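Side-chain contacts in TSC1 N-terminal domain (PDB 7A0M), which probably anchors the TSC complex, a GTPase-activating regulator of mTORC1 signalling, at the lysosome by binding membrane phosphoinositides: residues 146-151 against 174-179; 339-342 against 347-350; 379-384 against 394-399. All coordinates share one frame; numbering follows the deposited sequence.

Interaction 1: 146-151 against 174-179; sequences NRLLVR and TDALLA
Leu148 and Leu177 meet mainly through aliphatic carbons, and no flat group enters the contact; the two guanidiniums of 146-151 lie on the flank turned away from 174-179. There Arg151 CZ sits at the edge of the Arg147 guanidinium, in its plane. The two groups come together around acidic residues: Arg147 forms salt bridges with Asp97 and Asp101, and Arg151 with Asp101 and Glu154, so helix 142-153 is tied to helix 89-105 on that flank.

The other flank makes the contact. Leu148 uses two parts of its side chain: its CB rests 3.6 Å from Leu177 CD2, and its CD1 reaches past Leu177 to the methyl of Ala176, with Leu148 CD1 and Ala176 CB also 3.6 Å apart. Over the short Ala176 side chain that branch also comes close to the backbone, with Leu148 CD1 3.8 Å from Leu177 N. On the opposing helix Leu177 carries CG beside its backbone N (chi1 -83°), which directs the branch so that CD2 meets both Leu148 and Leu149. Leu149 crosses Leu177 at about a right angle, with Leu149 CG 3.9 Å from Leu177 CD2.

All four side chains are buried. Trp96 and Leu100 also pack on Leu148 from helix 89-105, while Ala191 and Phe195 of helix 185-196 lie against Leu149, so the contact continues into apolar layers beyond the two helices. The segment axes approach to 9.9 Å, and their directions differ by 143°, broadly antiparallel but clearly inclined. Helices 142-153 and 168-183, neighbours in the modelled chain, packed roughly antiparallel through leucine and alanine with further helices stacked against them, are consistent with a HEAT-like alpha-solenoid.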
ATOM      1  N   ASN B 146       9.792  27.652 -35.772  1.00 62.15           N
ATOM      2  CA  ASN B 146       9.884  28.976 -35.159  1.00 59.23           C
ATOM      3  C   ASN B 146       8.858  29.932 -35.748  1.00 75.56           C
ATOM      4  O   ASN B 146       8.253  30.730 -35.021  1.00 90.06           O
ATOM      5  CB  ASN B 146      11.293  29.547 -35.317  1.00 57.68           C
ATOM      6  CG  ASN B 146      12.300  28.878 -34.404  1.00 63.80           C
ATOM      7  OD1 ASN B 146      11.938  28.262 -33.402  1.00 63.85           O
ATOM      8  ND2 ASN B 146      13.578  29.024 -34.733  1.00 62.37           N
ATOM      9  N   ARG B 147       8.651  29.875 -37.065  1.00 70.82           N
ATOM     10  CA  ARG B 147       7.605  30.684 -37.681  1.00 71.28           C
ATOM     11  C   ARG B 147       6.233  30.311 -37.139  1.00 65.14           C
ATOM     12  O   ARG B 147       5.420  31.188 -36.824  1.00 68.71           O
ATOM     13  CB  ARG B 147       7.652  30.523 -39.200  1.00 71.53           C
ATOM     14  CG  ARG B 147       8.630  31.462 -39.882  1.00 65.54           C
ATOM     15  CD  ARG B 147       7.988  32.815 -40.120  1.00 67.89           C
ATOM     16  NE  ARG B 147       7.352  32.884 -41.431  1.00 75.16           N
ATOM     17  CZ  ARG B 147       6.287  33.627 -41.710  1.00 76.17           C
ATOM     18  NH1 ARG B 147       5.721  34.359 -40.762  1.00 78.49           N
ATOM     19  NH2 ARG B 147       5.780  33.630 -42.935  1.00 71.21           N
ATOM     20  N   LEU B 148       5.962  29.013 -37.010  1.00 60.25           N
ATOM     21  CA  LEU B 148       4.694  28.572 -36.440  1.00 59.69           C
ATOM     22  C   LEU B 148       4.595  28.928 -34.963  1.00 67.80           C
ATOM     23  O   LEU B 148       3.529  29.337 -34.488  1.00 63.24           O
ATOM     24  CB  LEU B 148       4.539  27.065 -36.634  1.00 62.32           C
ATOM     25  CG  LEU B 148       4.439  26.543 -38.067  1.00 64.40           C
ATOM     26  CD1 LEU B 148       4.266  25.038 -38.059  1.00 58.73           C
ATOM     27  CD2 LEU B 148       3.277  27.208 -38.790  1.00 58.52           C
ATOM     28  N   LEU B 149       5.693  28.768 -34.219  1.00 70.26           N
ATOM     29  CA  LEU B 149       5.676  29.035 -32.784  1.00 66.40           C
ATOM     30  C   LEU B 149       5.382  30.500 -32.493  1.00 72.50           C
ATOM     31  O   LEU B 149       4.507  30.816 -31.680  1.00 82.04           O
ATOM     32  CB  LEU B 149       7.005  28.623 -32.154  1.00 56.12           C
ATOM     33  CG  LEU B 149       7.170  27.130 -31.883  1.00 59.15           C
ATOM     34  CD1 LEU B 149       8.597  26.817 -31.482  1.00 47.15           C
ATOM     35  CD2 LEU B 149       6.199  26.689 -30.808  1.00 46.39           C
ATOM     36  N   VAL B 150       6.112  31.410 -33.142  1.00 72.04           N
ATOM     37  CA  VAL B 150       5.925  32.837 -32.883  1.00 82.85           C
ATOM     38  C   VAL B 150       4.477  33.245 -33.129  1.00 86.04           C
ATOM     39  O   VAL B 150       3.880  33.982 -32.336  1.00 91.04           O
ATOM     40  CB  VAL B 150       6.903  33.665 -33.738  1.00 84.77           C
ATOM     41  CG1 VAL B 150       6.344  35.061 -33.999  1.00 83.90           C
ATOM     42  CG2 VAL B 150       8.256  33.761 -33.055  1.00 88.18           C
ATOM     43  N   ARG B 151       3.885  32.764 -34.214  1.00 70.78           N
ATOM     44  CA  ARG B 151       2.483  33.070 -34.475  1.00 72.68           C
ATOM     45  C   ARG B 151       1.541  32.380 -33.491  1.00 78.48           C
ATOM     46  O   ARG B 151       0.457  32.902 -33.197  1.00 75.93           O
ATOM     47  CB  ARG B 151       2.175  32.720 -35.922  1.00 79.52           C
ATOM     48  CG  ARG B 151       3.132  33.484 -36.807  1.00 88.28           C
ATOM     49  CD  ARG B 151       2.422  34.407 -37.743  1.00 87.72           C
ATOM     50  NE  ARG B 151       3.367  35.033 -38.656  1.00 88.11           N
ATOM     51  CZ  ARG B 151       4.169  36.027 -38.286  1.00 84.76           C
ATOM     52  NH1 ARG B 151       4.123  36.482 -37.040  1.00 72.39           N
ATOM     53  NH2 ARG B 151       4.994  36.586 -39.156  1.00 88.79           N
ATOM     54  N   THR B 174      -1.791  24.780 -34.783  1.00 61.31           N
ATOM     55  CA  THR B 174      -1.632  23.623 -33.907  1.00 64.01           C
ATOM     56  C   THR B 174      -1.333  22.360 -34.708  1.00 70.35           C
ATOM     57  O   THR B 174      -0.372  21.641 -34.413  1.00 68.49           O
ATOM     58  CB  THR B 174      -2.885  23.430 -33.052  1.00 62.14           C
ATOM     59  OG1 THR B 174      -3.113  24.604 -32.264  1.00 64.80           O
ATOM     60  CG2 THR B 174      -2.721  22.230 -32.129  1.00 59.77           C
ATOM     61  N   ASP B 175      -2.157  22.067 -35.720  1.00 75.42           N
ATOM     62  CA  ASP B 175      -1.960  20.849 -36.501  1.00 76.39           C
ATOM     63  C   ASP B 175      -0.618  20.861 -37.224  1.00 70.24           C
ATOM     64  O   ASP B 175       0.033  19.819 -37.353  1.00 64.64           O
ATOM     65  CB  ASP B 175      -3.102  20.671 -37.502  1.00 76.77           C
ATOM     66  CG  ASP B 175      -4.437  20.425 -36.827  1.00 76.44           C
ATOM     67  OD1 ASP B 175      -4.480  20.404 -35.579  1.00 81.91           O
ATOM     68  OD2 ASP B 175      -5.445  20.252 -37.545  1.00 80.21           O
ATOM     69  N   ALA B 176      -0.187  22.031 -37.703  1.00 62.35           N
ATOM     70  CA  ALA B 176       1.111  22.114 -38.364  1.00 64.59           C
ATOM     71  C   ALA B 176       2.250  21.925 -37.370  1.00 63.35           C
ATOM     72  O   ALA B 176       3.214  21.205 -37.655  1.00 61.05           O
ATOM     73  CB  ALA B 176       1.248  23.448 -39.097  1.00 54.99           C
ATOM     74  N   LEU B 177       2.157  22.557 -36.197  1.00 62.39           N
ATOM     75  CA  LEU B 177       3.178  22.363 -35.172  1.00 54.27           C
ATOM     76  C   LEU B 177       3.256  20.904 -34.745  1.00 57.97           C
ATOM     77  O   LEU B 177       4.352  20.361 -34.559  1.00 55.20           O
ATOM     78  CB  LEU B 177       2.896  23.258 -33.965  1.00 51.99           C
ATOM     79  CG  LEU B 177       3.371  24.709 -34.040  1.00 58.71           C
ATOM     80  CD1 LEU B 177       2.704  25.548 -32.963  1.00 55.58           C
ATOM     81  CD2 LEU B 177       4.882  24.767 -33.899  1.00 60.75           C
ATOM     82  N   LEU B 178       2.103  20.255 -34.576  1.00 60.98           N
ATOM     83  CA  LEU B 178       2.098  18.840 -34.221  1.00 61.93           C
ATOM     84  C   LEU B 178       2.615  17.981 -35.369  1.00 49.16           C
ATOM     85  O   LEU B 178       3.309  16.983 -35.142  1.00 54.53           O
ATOM     86  CB  LEU B 178       0.691  18.410 -33.812  1.00 73.32           C
ATOM     87  CG  LEU B 178       0.225  18.919 -32.445  1.00 72.13           C
ATOM     88  CD1 LEU B 178      -1.122  18.317 -32.072  1.00 67.57           C
ATOM     89  CD2 LEU B 178       1.264  18.624 -31.376  1.00 69.21           C
ATOM     90  N   ALA B 179       2.287  18.350 -36.610  1.00 58.23           N
ATOM     91  CA  ALA B 179       2.784  17.601 -37.760  1.00 61.61           C
ATOM     92  C   ALA B 179       4.293  17.748 -37.900  1.00 61.44           C
ATOM     93  O   ALA B 179       5.005  16.762 -38.122  1.00 63.24           O
ATOM     94  CB  ALA B 179       2.076  18.060 -39.035  1.00 66.95           C
TER

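Interaction 2: 339-342 against 347-350; sequences VDYI and NYLP
Tyr341 and Tyr348 form a T-shaped pair, with the edge of Tyr341 directed at a face of Tyr348. Their ring planes are 72° apart and the centroids are separated by 5.0 Å. The leading atom is Tyr341 CD1, which lies over the Tyr348 ring, displaced from its centre toward the rim; it comes 3.4 Å from Tyr348 CD1 and 3.5 Å from Tyr348 CG. Because of that shift the edge also reaches the root of the other side chain, with Tyr341 CE1 3.8 Å from Tyr348 CB. On Tyr341, CG is anti to the backbone N (chi1 175°), and the ring presents its CD1-CE1 edge to the loop. Tyr348 offers the receiving face and extends its far end back along the helix, bringing Tyr348 CE1 to 4.0 Å from Tyr341 CB.

The polar groups beside the rings make no bond across the contact. Asp340 OD2 and Asn347 ND2 remain 4.3 Å apart, while Asp340 forms a salt bridge with Arg343 and Asn347 bonds to Lys344. Asp340 is thus engaged within its own helix, and Asn347 within the connection that follows. The hydroxyl of Tyr341 is hydrogen-bonded to Asn272, which fixes the far end of its ring.

Tyr341 is thereby held between the loop and helix 267-278, where Phe271 and Ala275 also meet it. Tyr348 packs on Pro268 and Phe271 of that same helix, so the aromatic pair lies where the loop after helix 335-343 packs against helix 267-278, before the chain enters helix 357-373.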
ATOM      1  N   VAL B 339      11.662   6.186  -1.131  1.00 35.33           N
ATOM      2  CA  VAL B 339      11.391   6.085   0.300  1.00 37.14           C
ATOM      3  C   VAL B 339      12.669   6.287   1.105  1.00 37.94           C
ATOM      4  O   VAL B 339      12.616   6.714   2.264  1.00 40.38           O
ATOM      5  CB  VAL B 339      10.714   4.742   0.635  1.00 37.82           C
ATOM      6  CG1 VAL B 339       9.467   4.546  -0.216  1.00 32.32           C
ATOM      7  CG2 VAL B 339      11.685   3.582   0.451  1.00 41.43           C
ATOM      8  N   ASP B 340      13.831   5.992   0.515  1.00 36.75           N
ATOM      9  CA  ASP B 340      15.090   6.286   1.191  1.00 43.45           C
ATOM     10  C   ASP B 340      15.346   7.785   1.267  1.00 42.63           C
ATOM     11  O   ASP B 340      15.942   8.261   2.240  1.00 43.10           O
ATOM     12  CB  ASP B 340      16.249   5.584   0.487  1.00 39.05           C
ATOM     13  CG  ASP B 340      17.540   5.659   1.280  1.00 47.73           C
ATOM     14  OD1 ASP B 340      17.678   4.903   2.266  1.00 50.17           O
ATOM     15  OD2 ASP B 340      18.416   6.472   0.919  1.00 51.64           O
ATOM     16  N   TYR B 341      14.917   8.542   0.252  1.00 49.36           N
ATOM     17  CA  TYR B 341      15.003   9.996   0.334  1.00 43.18           C
ATOM     18  C   TYR B 341      14.122  10.523   1.458  1.00 35.39           C
ATOM     19  O   TYR B 341      14.538  11.393   2.233  1.00 48.33           O
ATOM     20  CB  TYR B 341      14.608  10.623  -1.004  1.00 39.29           C
ATOM     21  CG  TYR B 341      14.545  12.135  -0.987  1.00 37.31           C
ATOM     22  CD1 TYR B 341      15.692  12.898  -1.167  1.00 44.25           C
ATOM     23  CD2 TYR B 341      13.341  12.801  -0.801  1.00 31.67           C
ATOM     24  CE1 TYR B 341      15.644  14.279  -1.155  1.00 38.87           C
ATOM     25  CE2 TYR B 341      13.282  14.183  -0.787  1.00 32.67           C
ATOM     26  CZ  TYR B 341      14.436  14.917  -0.965  1.00 38.65           C
ATOM     27  OH  TYR B 341      14.383  16.292  -0.953  1.00 43.37           O
ATOM     28  N   ILE B 342      12.893  10.010   1.556  1.00 35.87           N
ATOM     29  CA  ILE B 342      12.000  10.408   2.638  1.00 42.10           C
ATOM     30  C   ILE B 342      12.544   9.942   3.982  1.00 50.39           C
ATOM     31  O   ILE B 342      12.389  10.633   4.997  1.00 53.07           O
ATOM     32  CB  ILE B 342      10.583   9.862   2.378  1.00 45.18           C
ATOM     33  CG1 ILE B 342      10.010  10.455   1.090  1.00 41.56           C
ATOM     34  CG2 ILE B 342       9.658  10.155   3.554  1.00 38.40           C
ATOM     35  CD1 ILE B 342       8.663   9.883   0.705  1.00 41.03           C
ATOM     36  N   ASN B 347      21.133  12.534   3.390  1.00 53.90           N
ATOM     37  CA  ASN B 347      22.004  12.072   2.313  1.00 56.56           C
ATOM     38  C   ASN B 347      21.932  12.936   1.058  1.00 49.73           C
ATOM     39  O   ASN B 347      22.742  12.733   0.147  1.00 42.61           O
ATOM     40  CB  ASN B 347      21.657  10.626   1.949  1.00 53.16           C
ATOM     41  CG  ASN B 347      22.180   9.628   2.961  1.00 59.87           C
ATOM     42  OD1 ASN B 347      22.853   9.999   3.922  1.00 66.73           O
ATOM     43  ND2 ASN B 347      21.871   8.353   2.753  1.00 56.03           N
ATOM     44  N   TYR B 348      20.998  13.886   0.981  1.00 52.54           N
ATOM     45  CA  TYR B 348      20.806  14.676  -0.226  1.00 55.65           C
ATOM     46  C   TYR B 348      20.945  16.178  -0.030  1.00 51.80           C
ATOM     47  O   TYR B 348      21.174  16.886  -1.015  1.00 62.90           O
ATOM     48  CB  TYR B 348      19.419  14.403  -0.833  1.00 49.21           C
ATOM     49  CG  TYR B 348      19.213  12.990  -1.332  1.00 50.63           C
ATOM     50  CD1 TYR B 348      18.842  11.972  -0.463  1.00 50.12           C
ATOM     51  CD2 TYR B 348      19.373  12.680  -2.676  1.00 53.41           C
ATOM     52  CE1 TYR B 348      18.644  10.682  -0.918  1.00 48.77           C
ATOM     53  CE2 TYR B 348      19.177  11.392  -3.140  1.00 59.84           C
ATOM     54  CZ  TYR B 348      18.813  10.397  -2.257  1.00 55.06           C
ATOM     55  OH  TYR B 348      18.618   9.114  -2.711  1.00 64.74           O
ATOM     56  N   LEU B 349      20.814  16.684   1.195  1.00 50.20           N
ATOM     57  CA  LEU B 349      20.746  18.114   1.433  1.00 55.45           C
ATOM     58  C   LEU B 349      21.923  18.574   2.281  1.00 56.02           C
ATOM     59  O   LEU B 349      22.218  17.951   3.311  1.00 45.88           O
ATOM     60  CB  LEU B 349      19.428  18.481   2.131  1.00 48.33           C
ATOM     61  CG  LEU B 349      18.147  18.158   1.362  1.00 50.55           C
ATOM     62  CD1 LEU B 349      16.927  18.408   2.232  1.00 45.06           C
ATOM     63  CD2 LEU B 349      18.076  18.977   0.083  1.00 41.28           C
ATOM     64  N   PRO B 350      22.625  19.634   1.884  1.00 53.05           N
ATOM     65  CA  PRO B 350      23.648  20.210   2.766  1.00 58.80           C
ATOM     66  C   PRO B 350      23.019  20.699   4.061  1.00 66.51           C
ATOM     67  O   PRO B 350      21.991  21.380   4.055  1.00 71.99           O
ATOM     68  CB  PRO B 350      24.222  21.367   1.938  1.00 56.78           C
ATOM     69  CG  PRO B 350      23.905  21.014   0.522  1.00 60.10           C
ATOM     70  CD  PRO B 350      22.588  20.298   0.571  1.00 52.84           C
TER

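Interaction 3: 379-384 against 394-399; sequences HPNFYE and ITRWLK
Asn381 meets 394-399 through a single side chain, that of Arg396. The second segment begins with Ile394, whose carbonyl accepts a bond from the Trp397 backbone N; with Thr395, whose N is bonded to Asn393, this starts a short, weakly bonded helical turn. Arg396 follows and extends toward the 3-10 turn at 380-383. Its chain bends at chi3 (-64°), and the guanidinium arrives with its plane 68° from that of the Asn381 amide. Arg396 NH1 ends 3.0 Å from Asn381 ND2, an oblique approach, and Arg396 CD is 4.0 Å from Asn381 OD1. Trp397 comes next and folds back on its neighbour: its CZ2 lies over one face of the Arg396 guanidinium, near the rim, and Arg396 CB sits over the centre of the indole. Tyr334 and Tyr385 make cation-pi contacts with the same guanidinium.

On the other segment, His379 ND1 receives the backbone N-H of Asn381 in its ring plane, 2.9 Å from Asn381 N at 167°, while His379 NE2 bonds to the Gly332 carbonyl. That pattern suggests a neutral ring.

Asn381 ND2 and Arg396 NH1 are both donors, so their closeness is no hydrogen bond. Each is bonded to its own acceptor, Glu390 OE1 and the Leu333 carbonyl respectively, which accounts for two donors lying so close, and the aromatic residues further hold the guanidinium.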
ATOM      1  N   HIS B 379       5.505  -2.008  -3.227  1.00 43.51           N
ATOM      2  CA  HIS B 379       6.054  -2.103  -4.573  1.00 43.35           C
ATOM      3  C   HIS B 379       6.796  -3.427  -4.746  1.00 39.49           C
ATOM      4  O   HIS B 379       7.487  -3.874  -3.827  1.00 39.57           O
ATOM      5  CB  HIS B 379       6.998  -0.934  -4.844  1.00 35.01           C
ATOM      6  CG  HIS B 379       7.270  -0.697  -6.297  1.00 43.07           C
ATOM      7  ND1 HIS B 379       8.071  -1.527  -7.051  1.00 50.85           N
ATOM      8  CD2 HIS B 379       6.863   0.290  -7.130  1.00 47.67           C
ATOM      9  CE1 HIS B 379       8.135  -1.069  -8.289  1.00 49.84           C
ATOM     10  NE2 HIS B 379       7.413   0.033  -8.362  1.00 47.07           N
ATOM     11  N   PRO B 380       6.662  -4.078  -5.905  1.00 48.36           N
ATOM     12  CA  PRO B 380       7.393  -5.338  -6.125  1.00 49.23           C
ATOM     13  C   PRO B 380       8.905  -5.190  -6.060  1.00 43.84           C
ATOM     14  O   PRO B 380       9.595  -6.191  -5.825  1.00 48.35           O
ATOM     15  CB  PRO B 380       6.939  -5.774  -7.526  1.00 54.47           C
ATOM     16  CG  PRO B 380       5.671  -5.042  -7.776  1.00 56.09           C
ATOM     17  CD  PRO B 380       5.755  -3.754  -7.019  1.00 53.20           C
ATOM     18  N   ASN B 381       9.441  -3.982  -6.263  1.00 41.59           N
ATOM     19  CA  ASN B 381      10.886  -3.783  -6.178  1.00 42.19           C
ATOM     20  C   ASN B 381      11.424  -4.153  -4.805  1.00 40.05           C
ATOM     21  O   ASN B 381      12.584  -4.565  -4.684  1.00 50.19           O
ATOM     22  CB  ASN B 381      11.239  -2.333  -6.511  1.00 39.60           C
ATOM     23  CG  ASN B 381      11.260  -2.067  -8.001  1.00 42.62           C
ATOM     24  OD1 ASN B 381      10.651  -2.799  -8.782  1.00 39.26           O
ATOM     25  ND2 ASN B 381      11.970  -1.022  -8.404  1.00 34.11           N
ATOM     26  N   PHE B 382      10.604  -4.017  -3.763  1.00 33.69           N
ATOM     27  CA  PHE B 382      11.047  -4.357  -2.419  1.00 37.33           C
ATOM     28  C   PHE B 382      11.282  -5.855  -2.255  1.00 38.30           C
ATOM     29  O   PHE B 382      11.911  -6.261  -1.273  1.00 51.69           O
ATOM     30  CB  PHE B 382      10.040  -3.845  -1.385  1.00 35.65           C
ATOM     31  CG  PHE B 382      10.027  -2.342  -1.244  1.00 46.03           C
ATOM     32  CD1 PHE B 382      11.046  -1.684  -0.573  1.00 40.06           C
ATOM     33  CD2 PHE B 382       8.996  -1.589  -1.785  1.00 43.03           C
ATOM     34  CE1 PHE B 382      11.036  -0.306  -0.447  1.00 39.28           C
ATOM     35  CE2 PHE B 382       8.984  -0.211  -1.660  1.00 38.50           C
ATOM     36  CZ  PHE B 382      10.006   0.430  -0.990  1.00 34.42           C
ATOM     37  N   TYR B 383      10.801  -6.675  -3.193  1.00 53.67           N
ATOM     38  CA  TYR B 383      11.100  -8.100  -3.238  1.00 58.70           C
ATOM     39  C   TYR B 383      12.240  -8.436  -4.176  1.00 47.74           C
ATOM     40  O   TYR B 383      12.604  -9.610  -4.281  1.00 48.95           O
ATOM     41  CB  TYR B 383       9.909  -8.888  -3.797  1.00 60.46           C
ATOM     42  CG  TYR B 383       8.664  -9.057  -2.975  1.00 55.01           C
ATOM     43  CD1 TYR B 383       8.633  -8.767  -1.623  1.00 49.67           C
ATOM     44  CD2 TYR B 383       7.502  -9.529  -3.571  1.00 51.71           C
ATOM     45  CE1 TYR B 383       7.470  -8.941  -0.888  1.00 52.76           C
ATOM     46  CE2 TYR B 383       6.349  -9.703  -2.851  1.00 56.96           C
ATOM     47  CZ  TYR B 383       6.337  -9.410  -1.512  1.00 60.13           C
ATOM     48  OH  TYR B 383       5.171  -9.593  -0.811  1.00 69.66           O
ATOM     49  N   GLU B 384      12.833  -7.452  -4.837  1.00 53.66           N
ATOM     50  CA  GLU B 384      13.631  -7.816  -5.995  1.00 55.90           C
ATOM     51  C   GLU B 384      14.966  -7.086  -6.040  1.00 52.46           C
ATOM     52  O   GLU B 384      15.959  -7.626  -6.537  1.00 63.51           O
ATOM     53  CB  GLU B 384      12.792  -7.557  -7.250  1.00 57.77           C
ATOM     54  CG  GLU B 384      13.257  -8.233  -8.512  1.00 68.97           C
ATOM     55  CD  GLU B 384      12.120  -8.386  -9.509  1.00 75.96           C
ATOM     56  OE1 GLU B 384      10.979  -8.008  -9.168  1.00 73.01           O
ATOM     57  OE2 GLU B 384      12.356  -8.890 -10.624  1.00 76.20           O
ATOM     58  N   ILE B 394      18.579  -2.561 -15.391  1.00 69.11           N
ATOM     59  CA  ILE B 394      17.758  -1.878 -16.386  1.00 74.58           C
ATOM     60  C   ILE B 394      16.828  -2.824 -17.130  1.00 75.44           C
ATOM     61  O   ILE B 394      16.152  -2.390 -18.075  1.00 84.36           O
ATOM     62  CB  ILE B 394      18.632  -1.089 -17.381  1.00 72.76           C
ATOM     63  CG1 ILE B 394      19.814  -1.938 -17.864  1.00 72.98           C
ATOM     64  CG2 ILE B 394      19.131   0.201 -16.745  1.00 74.06           C
ATOM     65  CD1 ILE B 394      19.519  -2.795 -19.079  1.00 83.60           C
ATOM     66  N   THR B 395      16.775  -4.102 -16.745  1.00 69.28           N
ATOM     67  CA  THR B 395      15.870  -5.049 -17.395  1.00 75.11           C
ATOM     68  C   THR B 395      14.411  -4.618 -17.293  1.00 68.26           C
ATOM     69  O   THR B 395      13.626  -4.879 -18.213  1.00 75.07           O
ATOM     70  CB  THR B 395      16.053  -6.449 -16.804  1.00 79.83           C
ATOM     71  OG1 THR B 395      17.446  -6.796 -16.798  1.00 82.69           O
ATOM     72  CG2 THR B 395      15.253  -7.490 -17.578  1.00 86.78           C
ATOM     73  N   ARG B 396      14.031  -3.974 -16.187  1.00 59.56           N
ATOM     74  CA  ARG B 396      12.668  -3.470 -16.027  1.00 63.69           C
ATOM     75  C   ARG B 396      12.209  -2.669 -17.241  1.00 64.34           C
ATOM     76  O   ARG B 396      11.048  -2.760 -17.657  1.00 71.07           O
ATOM     77  CB  ARG B 396      12.588  -2.599 -14.772  1.00 52.25           C
ATOM     78  CG  ARG B 396      12.528  -3.356 -13.459  1.00 65.77           C
ATOM     79  CD  ARG B 396      12.505  -2.378 -12.295  1.00 69.15           C
ATOM     80  NE  ARG B 396      13.745  -1.606 -12.218  1.00 65.05           N
ATOM     81  CZ  ARG B 396      13.857  -0.424 -11.622  1.00 63.42           C
ATOM     82  NH1 ARG B 396      12.799   0.135 -11.051  1.00 70.24           N
ATOM     83  NH2 ARG B 396      15.024   0.204 -11.601  1.00 58.86           N
ATOM     84  N   TRP B 397      13.109  -1.879 -17.818  1.00 55.73           N
ATOM     85  CA  TRP B 397      12.771  -0.905 -18.846  1.00 54.34           C
ATOM     86  C   TRP B 397      12.928  -1.421 -20.274  1.00 69.48           C
ATOM     87  O   TRP B 397      12.489  -0.736 -21.206  1.00 76.60           O
ATOM     88  CB  TRP B 397      13.627   0.353 -18.662  1.00 55.00           C
ATOM     89  CG  TRP B 397      13.783   0.773 -17.220  1.00 68.49           C
ATOM     90  CD1 TRP B 397      14.958   0.962 -16.547  1.00 68.98           C
ATOM     91  CD2 TRP B 397      12.736   1.041 -16.276  1.00 68.31           C
ATOM     92  NE1 TRP B 397      14.706   1.340 -15.249  1.00 69.77           N
ATOM     93  CE2 TRP B 397      13.351   1.394 -15.058  1.00 65.73           C
ATOM     94  CE3 TRP B 397      11.339   1.019 -16.344  1.00 63.47           C
ATOM     95  CZ2 TRP B 397      12.618   1.723 -13.919  1.00 57.97           C
ATOM     96  CZ3 TRP B 397      10.614   1.347 -15.212  1.00 65.64           C
ATOM     97  CH2 TRP B 397      11.254   1.693 -14.017  1.00 51.07           C
ATOM     98  N   LEU B 398      13.549  -2.586 -20.478  1.00 72.48           N
ATOM     99  CA  LEU B 398      13.844  -3.038 -21.837  1.00 83.15           C
ATOM    100  C   LEU B 398      12.573  -3.294 -22.643  1.00 97.68           C
ATOM    101  O   LEU B 398      12.384  -2.722 -23.722  1.00 99.36           O
ATOM    102  CB  LEU B 398      14.683  -4.315 -21.775  1.00 77.62           C
ATOM    103  CG  LEU B 398      16.129  -4.234 -21.291  1.00 82.38           C
ATOM    104  CD1 LEU B 398      16.740  -5.624 -21.248  1.00 83.50           C
ATOM    105  CD2 LEU B 398      16.935  -3.326 -22.196  1.00 86.93           C
ATOM    106  N   LYS B 399      11.682  -4.150 -22.132  1.00110.58           N
ATOM    107  CA  LYS B 399      10.484  -4.507 -22.886  1.00119.17           C
ATOM    108  C   LYS B 399       9.346  -3.512 -22.709  1.00120.23           C
ATOM    109  O   LYS B 399       8.368  -3.585 -23.458  1.00123.27           O
ATOM    110  CB  LYS B 399       9.979  -5.909 -22.529  1.00123.05           C
ATOM    111  CG  LYS B 399      10.939  -7.030 -22.906  1.00125.87           C
ATOM    112  CD  LYS B 399      10.380  -8.396 -22.538  1.00124.75           C
ATOM    113  CE  LYS B 399      11.376  -9.501 -22.835  1.00124.90           C
ATOM    114  NZ  LYS B 399      10.789 -10.843 -22.592  1.00126.01           N
TER

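How the interactions relate
Along the chain the three contacts follow in series. Interaction 1 joins helices 142-153 and 168-183 near the middle of the elongated, all-helical domain, only 10 Å from its centre. The other two belong to its C-terminal part: the centre of interaction 1 is 42 Å from that of interaction 2 and 39 Å from that of interaction 3. Interactions 2 and 3 have centres 22 Å apart and touch, Val339 CG2 lying 3.9 Å from Phe382 CZ, so helix 335-343 links them. Segments 339-342 and 379-384 also pack on the second subunit, where Phe382 meets its counterpart; this C-terminal part therefore contributes to the interface between the two copies, whereas interaction 1 lies within one chain.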